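Local coordinates for protein bifunctional pinoresinol-lariciresinol reductase 1 (Thuja plicata, PDB 1QYD) that reduces pinoresinol to lariciresinol and then to secoisolariciresinol in lignan biosynthesis, using the 4R-hydride of NADPH, at residues A[118-121]-A[122-125]; A[134-137]-A[138-141]; A[263-266]-A[267-271]; A[270-273]-A[274-278]. All coordinates share one frame; numbering follows the deposited sequence.

Overall arrangement
Following the chain, interaction 1 lies in the loop between strand 111-113, an outermost strand of the parallel sheet, and helix 133-147. Interaction 2 lies on that helix and holds K138, the probable proton acceptor. The two touch where P121 O meets R139 NE and M119 meets F135. Much later come interactions 3 and 4, which share C270 and H271 and join helix 265-268 to helix 272-275. M119 of interaction 1 also packs on Q274 and I275 of interaction 4. Each contact is local, along a turn or a short helical stretch, and none nests in or crosses another. H271, thought to bind substrate, sits at the joint of the last two.

Interaction 1: A[118-121]-A[122-125]; sequences GMDP and DIME
P121 turns its carbonyl O to the side chain of E125, which folds back over the turn. The CG of E125 lies 3.4 Å from P121 O and also near D120 O. A bend at chi2 of E125 (-57°) brings its carboxylate round, and E125 OE2 comes to 3.4 Å from D120 O. Both are acceptors, so this is proximity and not a bond. D120 lies across I123: D120 OD1 is 3.5 Å from I123 CG1, a van der Waals contact of a carboxylate oxygen with an aliphatic carbon. The same OD1 has a weak hydrogen bond with Y219 OH. Residues D120 to I123 form a type I beta turn, closed by the bond from I123 N to D120 O at 3.1 Å. I123 is also the centre of an inverse gamma turn, in the loop before helix 133-147. The D120 and D122 carboxylates approach each other, D120 OD2 to D122 OD2 3.4 Å, with their planes 55° apart. Their like charges are probably offset by R142, which forms salt bridges with OD2 of both, and R143 takes OD1 of D122. R142 is thought to bind NADP(+). An alanine at D120 would leave R142 without one of its two carboxylates and would probably let its guanidinium shift. M119 packs on F135 of helix 133-147 and on I275.

Interaction 2: A[134-137]-A[138-141]; sequences TFID and KRKV
K138 sets CG beside its backbone N (chi1 -61°) and runs out extended from there, which lays its chain along T134. The two side chains lie side by side and point the same way. T134 CG2 stands anti to its own backbone N, and NZ of K138 passes it at 3.7 Å. Nearer the backbone, K138 CG is 3.2 Å from T134 O. R139 bends at chi3 (-131°) instead, folding its guanidinium back over the preceding turn. F135 O lies over one face of the R139 guanidinium, 3.4 Å above its plane and toward the rim. At its edge, in the plane, I136 CD1 approaches R139 NH1 to 3.3 Å. The apolar methyl and the carbonyl thus flank the group from two directions, while its NE is bonded to P121 O. The backbone below is helical. K138 N bonds to T134 O at 3.1 Å, a nearly straight link at 166°. R139 N reaches I136 O in an i to i+3 bond, and K140 N adds a weak bond to the same oxygen. V141 N to D137 O is weak as well. K138, buried here, is the probable proton acceptor. D137 OD2 is held by S90. All of this lies on helix 133-147, where F135 and R139 face the 118-125 loop and V141 packs against helix 96-105.

Interaction 3: A[263-266]-A[267-271]; sequences YEEK and IVRCH
I267 and Y263 meet obliquely, the CD1 methyl of I267 lying 3.4 Å from CD2 of the Y263 ring. The same methyl also nears CE2, so it meets the CD2-CE2 bond of the ring obliquely. The isoleucine passes E264 as well: I267 CG1 is 3.5 Å from E264 N, and E264 OE1 lies 3.7 Å from I267 CD1. The isoleucine branch points there because CG1 stands anti to the carbonyl carbon (chi1 -73°) and CD1 continues the chain outward. The next residue, V268, sets CG1 3.2 Å from the carbonyl O of E264. Its other methyl, CG2, sits near E265 O. E265 and R269 are arranged differently. Their side chains run alongside each other and point the same way, with carboxylate and guanidinium planes only 12° apart. CG of E265 is 3.6 Å from R269 NH1, but the charged atoms do not touch: E265 OE1 to R269 NH1 is 4.6 Å. R269 NH2 makes a weak bond to L171 O. The backbone gives this turn only a weak bond, from R269 N to E265 O at 3.5 Å, which fits a short helix 265-268 with poor backbone bonding. H271, probably a substrate-binding residue, follows at the N-cap of the next helix, and its ND1 makes a weak bond to V268 O. Y263 also meets the ring of H91 of the second subunit, so this turn reaches the dimer interface. With a single weak bond across the turn, the contact rests largely on van der Waals packing of aliphatic groups, and the opposite charges of E265 and R269 probably add a modest attraction at a distance.

Interaction 4: A[270-273]-A[274-278]; sequences CHLY and QIFFR
H271 O takes two backbone donors from the turn that follows. I275 N lies 2.7 Å from H271 O, in a nearly straight bond (173°). Q274 N is 2.8 Å from H271 O and less direct. Two bonds on one oxygen fasten the first turn of helix 272-275, with H271 at its N-cap. L272 O is met by F276 N at 3.3 Å. Y273 O is bonded by NH2 of R278 at 3.2 Å, the donor standing above the carbonyl plane, so a side chain serves a carbonyl at the end of this short helix. Bends at chi2 and chi3 curl the arginine back, and CB of F277 lies over one face of its guanidinium. A leucine in place of R278 would leave Y273 O without this donor, and the segment that follows the helix would probably be freer to move. Apolar pairs fill the rest. L272 CD1 lies at the edge of the F276 ring, 3.4 Å from F276 CE2, while I275 CG2 sits over the centre of one face of that ring. Y273 and F277 run side by side with their rings oblique, planes 41° apart and centroids 5.3 Å apart. The turn lies between several elements: Y273 and R278 pack on L255 of helix 252-258, L272 and I275 on F164 of helix 161-164, and I275 and F276 on M159 of strand 159-160.

Interaction 1: A[118-121]-A[122-125]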
loop_
_atom_site.group_PDB
_atom_site.type_symbol
_atom_site.label_atom_id
_atom_site.label_comp_id
_atom_site.label_asym_id
_atom_site.label_seq_id
_atom_site.Cartn_x
_atom_site.Cartn_y
_atom_site.Cartn_z
ATOM N N GLY A 118 13.327 -8.474 11.319
ATOM C CA GLY A 118 14.143 -7.438 10.706
ATOM C C GLY A 118 14.553 -6.314 11.668
ATOM O O GLY A 118 14.803 -6.526 12.851
ATOM N N MET A 119 14.594 -5.101 11.110
ATOM C CA MET A 119 15.062 -3.872 11.736
ATOM C C MET A 119 14.523 -3.279 13.040
ATOM O O MET A 119 15.245 -2.514 13.700
ATOM C CB MET A 119 14.975 -2.734 10.748
ATOM C CG MET A 119 15.892 -2.845 9.557
ATOM S SD MET A 119 16.065 -1.240 8.732
ATOM C CE MET A 119 17.750 -0.969 9.181
ATOM N N ASP A 120 13.266 -3.584 13.393
ATOM C CA ASP A 120 12.494 -3.098 14.543
ATOM C C ASP A 120 11.838 -1.729 14.317
ATOM O O ASP A 120 12.409 -0.671 14.606
ATOM C CB ASP A 120 13.341 -3.020 15.836
ATOM C CG ASP A 120 12.571 -2.728 17.127
ATOM O OD1 ASP A 120 13.080 -3.013 18.203
ATOM O OD2 ASP A 120 11.467 -2.212 17.103
ATOM N N PRO A 121 10.545 -1.753 13.928
ATOM C CA PRO A 121 9.773 -0.598 13.527
ATOM C C PRO A 121 9.661 0.589 14.455
ATOM O O PRO A 121 9.736 1.727 13.984
ATOM C CB PRO A 121 8.435 -1.185 13.185
ATOM C CG PRO A 121 8.369 -2.427 14.005
ATOM C CD PRO A 121 9.741 -2.959 13.737
ATOM N N ASP A 122 9.474 0.401 15.753
ATOM C CA ASP A 122 9.362 1.594 16.559
ATOM C C ASP A 122 10.655 2.006 17.242
ATOM O O ASP A 122 10.650 2.720 18.250
ATOM C CB ASP A 122 8.223 1.404 17.561
ATOM C CG ASP A 122 8.299 0.218 18.477
ATOM O OD1 ASP A 122 7.236 -0.271 18.827
ATOM O OD2 ASP A 122 9.387 -0.208 18.854
ATOM N N ILE A 123 11.771 1.494 16.671
ATOM C CA ILE A 123 13.105 1.969 17.027
ATOM C C ILE A 123 13.323 2.960 15.898
ATOM O O ILE A 123 13.747 2.705 14.764
ATOM C CB ILE A 123 14.174 0.831 17.027
ATOM C CG1 ILE A 123 14.265 0.278 18.456
ATOM C CG2 ILE A 123 15.566 1.316 16.591
ATOM C CD1 ILE A 123 14.833 1.206 19.565
ATOM N N MET A 124 12.793 4.098 16.375
ATOM C CA MET A 124 12.657 5.376 15.715
ATOM C C MET A 124 11.993 5.335 14.342
ATOM O O MET A 124 10.919 5.896 14.114
ATOM C CB MET A 124 14.041 6.051 15.572
ATOM C CG MET A 124 14.818 6.507 16.785
ATOM S SD MET A 124 13.792 7.558 17.850
ATOM C CE MET A 124 13.610 6.510 19.272
ATOM N N GLU A 125 12.698 4.600 13.468
ATOM C CA GLU A 125 12.569 4.573 12.027
ATOM C C GLU A 125 11.916 5.839 11.422
ATOM O O GLU A 125 10.738 6.012 11.084
ATOM C CB GLU A 125 11.863 3.264 11.650
ATOM C CG GLU A 125 12.581 1.965 12.096
ATOM C CD GLU A 125 14.027 1.586 11.713
ATOM O OE1 GLU A 125 14.700 2.223 10.899
ATOM O OE2 GLU A 125 14.496 0.588 12.256
#

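Interaction 2: A[134-137]-A[138-141]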
loop_
_atom_site.group_PDB
_atom_site.type_symbol
_atom_site.label_atom_id
_atom_site.label_comp_id
_atom_site.label_asym_id
_atom_site.label_seq_id
_atom_site.Cartn_x
_atom_site.Cartn_y
_atom_site.Cartn_z
ATOM N N THR A 134 7.268 -0.149 5.374
ATOM C CA THR A 134 7.410 -1.424 6.044
ATOM C C THR A 134 7.343 -1.211 7.546
ATOM O O THR A 134 6.633 -1.923 8.260
ATOM C CB THR A 134 8.766 -2.019 5.597
ATOM O OG1 THR A 134 8.591 -2.321 4.217
ATOM C CG2 THR A 134 9.208 -3.257 6.336
ATOM N N PHE A 135 8.049 -0.175 8.018
ATOM C CA PHE A 135 8.125 0.037 9.445
ATOM C C PHE A 135 6.851 0.723 9.887
ATOM O O PHE A 135 6.452 0.546 11.037
ATOM C CB PHE A 135 9.404 0.856 9.768
ATOM C CG PHE A 135 10.660 0.196 9.179
ATOM C CD1 PHE A 135 11.381 0.850 8.163
ATOM C CD2 PHE A 135 11.049 -1.092 9.584
ATOM C CE1 PHE A 135 12.465 0.217 7.554
ATOM C CE2 PHE A 135 12.139 -1.711 8.960
ATOM C CZ PHE A 135 12.841 -1.058 7.948
ATOM N N ILE A 136 6.176 1.458 8.992
ATOM C CA ILE A 136 4.870 2.037 9.289
ATOM C C ILE A 136 3.839 0.906 9.499
ATOM O O ILE A 136 3.121 0.869 10.509
ATOM C CB ILE A 136 4.401 2.905 8.126
ATOM C CG1 ILE A 136 5.269 4.120 7.961
ATOM C CG2 ILE A 136 2.957 3.304 8.381
ATOM C CD1 ILE A 136 5.202 5.098 9.145
ATOM N N ASP A 137 3.774 -0.019 8.515
ATOM C CA ASP A 137 2.842 -1.122 8.493
ATOM C C ASP A 137 2.906 -1.987 9.714
ATOM O O ASP A 137 1.919 -2.104 10.425
ATOM C CB ASP A 137 3.098 -1.979 7.295
ATOM C CG ASP A 137 2.644 -1.462 5.930
ATOM O OD1 ASP A 137 2.051 -0.383 5.741
ATOM O OD2 ASP A 137 2.926 -2.212 5.020
ATOM N N LYS A 138 4.077 -2.558 9.963
ATOM C CA LYS A 138 4.381 -3.370 11.141
ATOM C C LYS A 138 4.122 -2.692 12.479
ATOM O O LYS A 138 4.112 -3.350 13.513
ATOM C CB LYS A 138 5.852 -3.787 11.129
ATOM C CG LYS A 138 6.313 -4.639 9.954
ATOM C CD LYS A 138 7.809 -4.918 9.981
ATOM C CE LYS A 138 8.171 -5.890 8.858
ATOM N NZ LYS A 138 9.610 -6.040 8.726
ATOM N N ARG A 139 3.980 -1.370 12.523
ATOM C CA ARG A 139 3.707 -0.694 13.768
ATOM C C ARG A 139 2.210 -0.733 14.036
ATOM O O ARG A 139 1.789 -0.983 15.165
ATOM C CB ARG A 139 4.210 0.770 13.716
ATOM C CG ARG A 139 5.629 0.961 14.260
ATOM C CD ARG A 139 5.930 2.427 14.508
ATOM N NE ARG A 139 7.199 2.831 13.924
ATOM C CZ ARG A 139 7.274 3.530 12.771
ATOM N NH1 ARG A 139 6.199 3.900 12.074
ATOM N NH2 ARG A 139 8.458 3.908 12.306
ATOM N N LYS A 140 1.405 -0.502 12.994
ATOM C CA LYS A 140 -0.047 -0.580 13.066
ATOM C C LYS A 140 -0.523 -1.892 13.669
ATOM O O LYS A 140 -1.418 -1.947 14.519
ATOM C CB LYS A 140 -0.653 -0.461 11.688
ATOM C CG LYS A 140 -0.681 0.968 11.281
ATOM C CD LYS A 140 -1.739 0.998 10.202
ATOM C CE LYS A 140 -2.652 2.205 10.416
ATOM N NZ LYS A 140 -1.981 3.484 10.209
ATOM N N VAL A 141 0.175 -2.924 13.205
ATOM C CA VAL A 141 0.035 -4.291 13.639
ATOM C C VAL A 141 0.512 -4.420 15.083
ATOM O O VAL A 141 -0.176 -5.094 15.854
ATOM C CB VAL A 141 0.851 -5.113 12.628
ATOM C CG1 VAL A 141 1.133 -6.542 13.089
ATOM C CG2 VAL A 141 0.039 -5.088 11.316
#

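Interaction 3: A[263-266]-A[267-271]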
loop_
_atom_site.group_PDB
_atom_site.type_symbol
_atom_site.label_atom_id
_atom_site.label_comp_id
_atom_site.label_asym_id
_atom_site.label_seq_id
_atom_site.Cartn_x
_atom_site.Cartn_y
_atom_site.Cartn_z
ATOM N N TYR A 263 10.184 2.802 -6.677
ATOM C CA TYR A 263 9.680 1.835 -5.703
ATOM C C TYR A 263 10.139 0.408 -5.871
ATOM O O TYR A 263 10.284 -0.102 -6.980
ATOM C CB TYR A 263 8.177 1.840 -5.750
ATOM C CG TYR A 263 7.423 2.294 -4.511
ATOM C CD1 TYR A 263 6.833 3.569 -4.457
ATOM C CD2 TYR A 263 7.227 1.398 -3.465
ATOM C CE1 TYR A 263 6.035 3.945 -3.373
ATOM C CE2 TYR A 263 6.431 1.760 -2.366
ATOM C CZ TYR A 263 5.838 3.028 -2.336
ATOM O OH TYR A 263 5.015 3.351 -1.273
ATOM N N GLU A 264 10.322 -0.268 -4.748
ATOM C CA GLU A 264 10.895 -1.612 -4.677
ATOM C C GLU A 264 12.393 -1.560 -4.898
ATOM O O GLU A 264 13.110 -2.427 -4.400
ATOM C CB GLU A 264 10.328 -2.624 -5.715
ATOM C CG GLU A 264 8.955 -3.251 -5.437
ATOM C CD GLU A 264 8.954 -4.296 -4.323
ATOM O OE1 GLU A 264 8.871 -3.895 -3.158
ATOM O OE2 GLU A 264 9.031 -5.498 -4.617
ATOM N N GLU A 265 12.863 -0.546 -5.640
ATOM C CA GLU A 265 14.275 -0.318 -5.955
ATOM C C GLU A 265 14.787 0.763 -5.027
ATOM O O GLU A 265 15.955 0.713 -4.662
ATOM C CB GLU A 265 14.417 0.122 -7.416
ATOM C CG GLU A 265 15.738 -0.162 -8.150
ATOM C CD GLU A 265 15.571 -0.480 -9.644
ATOM O OE1 GLU A 265 16.393 -1.233 -10.162
ATOM O OE2 GLU A 265 14.628 0.004 -10.281
ATOM N N LYS A 266 13.953 1.746 -4.668
ATOM C CA LYS A 266 14.359 2.662 -3.631
ATOM C C LYS A 266 13.745 2.301 -2.286
ATOM O O LYS A 266 13.780 3.098 -1.354
ATOM C CB LYS A 266 13.994 4.088 -3.985
ATOM C CG LYS A 266 12.654 4.371 -4.581
ATOM C CD LYS A 266 12.479 5.865 -4.436
ATOM C CE LYS A 266 11.466 6.403 -5.441
ATOM N NZ LYS A 266 12.069 6.529 -6.762
ATOM N N ILE A 267 13.142 1.109 -2.154
ATOM C CA ILE A 267 12.688 0.584 -0.864
ATOM C C ILE A 267 13.868 -0.228 -0.378
ATOM O O ILE A 267 14.245 -0.083 0.778
ATOM C CB ILE A 267 11.471 -0.382 -0.951
ATOM C CG1 ILE A 267 10.218 0.386 -1.261
ATOM C CG2 ILE A 267 11.248 -1.103 0.388
ATOM C CD1 ILE A 267 9.045 -0.606 -1.425
ATOM N N VAL A 268 14.458 -1.080 -1.226
ATOM C CA VAL A 268 15.620 -1.871 -0.838
ATOM C C VAL A 268 16.821 -0.986 -0.579
ATOM O O VAL A 268 17.609 -1.266 0.320
ATOM C CB VAL A 268 15.985 -2.948 -1.923
ATOM C CG1 VAL A 268 14.739 -3.824 -2.081
ATOM C CG2 VAL A 268 16.439 -2.361 -3.266
ATOM N N ARG A 269 16.958 0.070 -1.390
ATOM C CA ARG A 269 17.907 1.142 -1.117
ATOM C C ARG A 269 17.152 1.992 -0.092
ATOM O O ARG A 269 15.953 2.172 -0.269
ATOM C CB ARG A 269 18.214 1.934 -2.412
ATOM C CG ARG A 269 19.069 1.132 -3.415
ATOM C CD ARG A 269 19.527 1.871 -4.670
ATOM N NE ARG A 269 20.135 0.925 -5.617
ATOM C CZ ARG A 269 19.763 0.825 -6.912
ATOM N NH1 ARG A 269 18.811 1.600 -7.450
ATOM N NH2 ARG A 269 20.270 -0.132 -7.689
ATOM N N CYS A 270 17.746 2.490 0.993
ATOM C CA CYS A 270 17.098 3.221 2.096
ATOM C C CYS A 270 16.304 2.271 2.948
ATOM O O CYS A 270 15.095 2.321 3.170
ATOM C CB CYS A 270 16.132 4.370 1.669
ATOM S SG CYS A 270 14.523 4.034 0.920
ATOM N N HIS A 271 17.175 1.411 3.448
ATOM C CA HIS A 271 16.897 0.247 4.263
ATOM C C HIS A 271 18.326 -0.229 4.276
ATOM O O HIS A 271 18.990 -0.216 5.296
ATOM C CB HIS A 271 15.913 -0.644 3.494
ATOM C CG HIS A 271 15.999 -2.149 3.617
ATOM N ND1 HIS A 271 15.983 -2.973 2.580
ATOM C CD2 HIS A 271 16.073 -2.880 4.773
ATOM C CE1 HIS A 271 16.042 -4.183 3.077
ATOM N NE2 HIS A 271 16.095 -4.128 4.393
#

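Interaction 4: A[270-273]-A[274-278]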
loop_
_atom_site.group_PDB
_atom_site.type_symbol
_atom_site.label_atom_id
_atom_site.label_comp_id
_atom_site.label_asym_id
_atom_site.label_seq_id
_atom_site.Cartn_x
_atom_site.Cartn_y
_atom_site.Cartn_z
ATOM N N CYS A 270 17.746 2.490 0.993
ATOM C CA CYS A 270 17.098 3.221 2.096
ATOM C C CYS A 270 16.304 2.271 2.948
ATOM O O CYS A 270 15.095 2.321 3.170
ATOM C CB CYS A 270 16.132 4.370 1.669
ATOM S SG CYS A 270 14.523 4.034 0.920
ATOM N N HIS A 271 17.175 1.411 3.448
ATOM C CA HIS A 271 16.897 0.247 4.263
ATOM C C HIS A 271 18.326 -0.229 4.276
ATOM O O HIS A 271 18.990 -0.216 5.296
ATOM C CB HIS A 271 15.913 -0.644 3.494
ATOM C CG HIS A 271 15.999 -2.149 3.617
ATOM N ND1 HIS A 271 15.983 -2.973 2.580
ATOM C CD2 HIS A 271 16.073 -2.880 4.773
ATOM C CE1 HIS A 271 16.042 -4.183 3.077
ATOM N NE2 HIS A 271 16.095 -4.128 4.393
ATOM N N LEU A 272 18.854 -0.536 3.100
ATOM C CA LEU A 272 20.260 -0.830 2.924
ATOM C C LEU A 272 21.065 0.412 3.268
ATOM O O LEU A 272 22.258 0.357 3.558
ATOM C CB LEU A 272 20.441 -1.211 1.501
ATOM C CG LEU A 272 21.761 -1.628 0.969
ATOM C CD1 LEU A 272 22.208 -2.929 1.574
ATOM C CD2 LEU A 272 21.598 -1.794 -0.522
ATOM N N TYR A 273 20.380 1.551 3.201
ATOM C CA TYR A 273 20.950 2.817 3.562
ATOM C C TYR A 273 20.666 3.125 5.032
ATOM O O TYR A 273 21.341 3.961 5.621
ATOM C CB TYR A 273 20.389 3.861 2.569
ATOM C CG TYR A 273 21.032 3.763 1.157
ATOM C CD1 TYR A 273 21.742 4.859 0.632
ATOM C CD2 TYR A 273 20.990 2.589 0.382
ATOM C CE1 TYR A 273 22.389 4.793 -0.611
ATOM C CE2 TYR A 273 21.640 2.510 -0.862
ATOM C CZ TYR A 273 22.340 3.614 -1.352
ATOM O OH TYR A 273 23.012 3.541 -2.565
ATOM N N GLN A 274 19.727 2.450 5.707
ATOM C CA GLN A 274 19.520 2.611 7.142
ATOM C C GLN A 274 20.444 1.633 7.846
ATOM O O GLN A 274 20.930 1.946 8.922
ATOM C CB GLN A 274 18.107 2.271 7.549
ATOM C CG GLN A 274 16.974 2.769 6.655
ATOM C CD GLN A 274 16.602 4.245 6.650
ATOM O OE1 GLN A 274 16.832 5.022 7.584
ATOM N NE2 GLN A 274 15.951 4.654 5.568
ATOM N N ILE A 275 20.662 0.422 7.295
ATOM C CA ILE A 275 21.637 -0.591 7.740
ATOM C C ILE A 275 23.129 -0.100 7.712
ATOM O O ILE A 275 23.843 -0.101 8.727
ATOM C CB ILE A 275 21.516 -1.874 6.835
ATOM C CG1 ILE A 275 20.180 -2.520 6.955
ATOM C CG2 ILE A 275 22.481 -2.946 7.286
ATOM C CD1 ILE A 275 20.039 -3.681 5.944
ATOM N N PHE A 276 23.639 0.319 6.536
ATOM C CA PHE A 276 25.043 0.697 6.372
ATOM C C PHE A 276 25.258 2.199 6.096
ATOM O O PHE A 276 25.864 2.540 5.074
ATOM C CB PHE A 276 25.694 -0.136 5.205
ATOM C CG PHE A 276 25.458 -1.653 5.134
ATOM C CD1 PHE A 276 26.150 -2.514 5.970
ATOM C CD2 PHE A 276 24.532 -2.177 4.215
ATOM C CE1 PHE A 276 25.924 -3.891 5.892
ATOM C CE2 PHE A 276 24.300 -3.557 4.135
ATOM C CZ PHE A 276 25.001 -4.417 4.976
ATOM N N PHE A 277 24.759 3.115 6.960
ATOM C CA PHE A 277 24.959 4.570 6.905
ATOM C C PHE A 277 24.505 5.305 8.159
ATOM O O PHE A 277 25.243 6.171 8.653
ATOM C CB PHE A 277 24.208 5.283 5.802
ATOM C CG PHE A 277 24.899 5.308 4.459
ATOM C CD1 PHE A 277 24.275 4.703 3.355
ATOM C CD2 PHE A 277 26.158 5.909 4.330
ATOM C CE1 PHE A 277 24.912 4.691 2.122
ATOM C CE2 PHE A 277 26.785 5.892 3.083
ATOM C CZ PHE A 277 26.165 5.284 1.985
ATOM N N ARG A 278 23.240 5.062 8.586
ATOM C CA ARG A 278 22.652 5.599 9.815
ATOM C C ARG A 278 22.723 4.508 10.883
ATOM O O ARG A 278 22.431 4.722 12.064
ATOM C CB ARG A 278 21.176 6.026 9.617
ATOM C CG ARG A 278 20.876 7.514 9.322
ATOM C CD ARG A 278 21.512 8.104 8.034
ATOM N NE ARG A 278 21.159 7.360 6.826
ATOM C CZ ARG A 278 21.179 7.815 5.557
ATOM N NH1 ARG A 278 21.545 9.059 5.217
ATOM N NH2 ARG A 278 20.799 6.963 4.593
#